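Local atomic coordinates of O-ureido-L-serine synthase (Streptomyces lavendulae, PDB entry 3X43), a protein that uses pyridoxal 5'-phosphate to couple O-acetyl-L-serine with hydroxyurea, giving O-ureido-L-serine for D-cycloserine biosynthesis, and also makes L-cysteine from sulfide. Residues A268-A273 with A288-T293. Residues are numbered along the deposited sequence; the frame is centred on the assembly and turned at random.
Sequences ATVATA and AMLPDT. With PLP (pyridoxal-5'-phosphate), chain J.
Thr-269 meets Ala-288 and the Met-289 carbonyl in the tightest part of this buried contact. With OG1 between its own backbone N and carbonyl carbon (chi1 69°), Thr-269 sets the hydroxyl 2.8 Å from Met-289 O; Ala-266 O, one turn back in the helix, also lies within bonding range, and the single proton may serve either carbonyl. The methyl CG2 lies against the same Met-289 oxygen, at 3.4 Å, while Ala-288 CB packs 3.7 Å from Thr-269 OG1. Helix 264-279 lies on one face of the mixed sheet, next to helix 244-258 and over strand 284-290, which runs nearly antiparallel to it (163° between the local axes), an α/β layer of the fold-type II PLP enzymes. Val-270 CG2 and Leu-290 CD1 form a close apolar flank at 3.8 Å, backed by Val-31 of neighbouring strand 27-33; the loose end is Ala-273 CB, 4.4 Å from Ala-288 CB. Beyond Leu-290 the chain turns away from helix 264-279 and enters the cofactor pocket, where Pro-291 CB lies 3.4 Å from PLP N1 and Asp-292 OD2, hydrogen-bonded to Asn-73 and Tyr-297, approaches PLP C2A. Farther along, partly exposed Thr-293 packs on Glu-295 of the second subunit.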
# COMPACT_ATOMS: atom_id res chain seq x y z
N ALA B 268 14.97 -17.07 -18.00
CA ALA B 268 16.31 -17.48 -17.64
C ALA B 268 16.49 -17.50 -16.12
O ALA B 268 16.97 -18.50 -15.56
CB ALA B 268 17.33 -16.55 -18.28
N THR B 269 16.11 -16.41 -15.46
CA THR B 269 16.25 -16.34 -14.01
C THR B 269 15.44 -17.43 -13.30
O THR B 269 15.91 -18.04 -12.34
CB THR B 269 15.82 -14.94 -13.44
OG1 THR B 269 14.40 -14.79 -13.56
CG2 THR B 269 16.52 -13.82 -14.17
N VAL B 270 14.22 -17.67 -13.77
CA VAL B 270 13.40 -18.69 -13.15
C VAL B 270 14.03 -20.07 -13.36
O VAL B 270 14.04 -20.90 -12.44
CB VAL B 270 11.95 -18.65 -13.70
CG1 VAL B 270 11.13 -19.81 -13.14
CG2 VAL B 270 11.31 -17.33 -13.32
N ALA B 271 14.58 -20.30 -14.55
CA ALA B 271 15.23 -21.57 -14.87
C ALA B 271 16.39 -21.82 -13.90
O ALA B 271 16.51 -22.92 -13.35
CB ALA B 271 15.76 -21.57 -16.31
N THR B 272 17.23 -20.81 -13.70
CA THR B 272 18.36 -20.92 -12.79
C THR B 272 17.86 -21.24 -11.38
O THR B 272 18.44 -22.07 -10.68
CB THR B 272 19.17 -19.60 -12.71
OG1 THR B 272 19.61 -19.23 -14.02
CG2 THR B 272 20.37 -19.76 -11.80
N ALA B 273 16.79 -20.58 -10.97
CA ALA B 273 16.22 -20.81 -9.64
C ALA B 273 15.76 -22.25 -9.49
O ALA B 273 16.07 -22.91 -8.49
CB ALA B 273 15.03 -19.86 -9.41
N ALA B 288 13.63 -14.78 -7.78
CA ALA B 288 14.08 -14.55 -9.14
C ALA B 288 13.47 -13.26 -9.67
O ALA B 288 12.32 -12.94 -9.36
CB ALA B 288 13.68 -15.73 -10.02
N MET B 289 14.24 -12.51 -10.47
CA MET B 289 13.78 -11.25 -11.06
C MET B 289 13.14 -11.48 -12.43
O MET B 289 13.71 -12.14 -13.28
CB MET B 289 14.95 -10.28 -11.25
CG MET B 289 15.58 -9.73 -9.97
SD MET B 289 14.51 -8.63 -9.02
CE MET B 289 14.05 -7.39 -10.23
N LEU B 290 11.95 -10.91 -12.62
CA LEU B 290 11.20 -11.00 -13.88
C LEU B 290 11.26 -9.57 -14.44
O LEU B 290 10.39 -8.75 -14.18
CB LEU B 290 9.75 -11.39 -13.58
CG LEU B 290 9.36 -12.86 -13.61
CD1 LEU B 290 10.39 -13.71 -12.89
CD2 LEU B 290 7.99 -13.02 -12.99
N PRO B 291 12.27 -9.28 -15.27
CA PRO B 291 12.44 -7.94 -15.84
C PRO B 291 11.37 -7.27 -16.69
O PRO B 291 11.27 -6.05 -16.67
CB PRO B 291 13.79 -8.03 -16.57
CG PRO B 291 14.46 -9.28 -16.00
CD PRO B 291 13.32 -10.21 -15.74
N ASP B 292 10.57 -8.02 -17.44
CA ASP B 292 9.58 -7.36 -18.27
C ASP B 292 8.43 -8.22 -18.72
O ASP B 292 8.40 -9.43 -18.45
CB ASP B 292 10.27 -6.72 -19.49
CG ASP B 292 10.81 -7.75 -20.50
OD1 ASP B 292 10.74 -8.97 -20.25
OD2 ASP B 292 11.31 -7.32 -21.56
N THR B 293 7.46 -7.59 -19.38
CA THR B 293 6.28 -8.30 -19.88
C THR B 293 6.58 -9.06 -21.16
O THR B 293 7.29 -8.56 -22.04
CB THR B 293 5.11 -7.34 -20.16
OG1 THR B 293 4.07 -8.04 -20.85
CG2 THR B 293 5.56 -6.17 -21.03
N1 PLP J . 16.19 -8.24 -18.97
C2 PLP J . 15.57 -7.27 -19.77
C2A PLP J . 14.47 -7.64 -20.75
C3 PLP J . 15.99 -5.98 -19.64
O3 PLP J . 15.40 -4.99 -20.33
C4 PLP J . 17.03 -5.69 -18.71
C4A PLP J . 17.48 -4.19 -18.51
C5 PLP J . 17.62 -6.74 -17.95
C6 PLP J . 17.17 -7.97 -18.09
C5A PLP J . 18.86 -6.57 -17.08
O4P PLP J . 18.70 -5.63 -16.01
P PLP J . 19.85 -4.63 -15.54
O1P PLP J . 20.14 -3.77 -16.69
O2P PLP J . 19.34 -3.87 -14.41
O3P PLP J . 21.00 -5.46 -15.16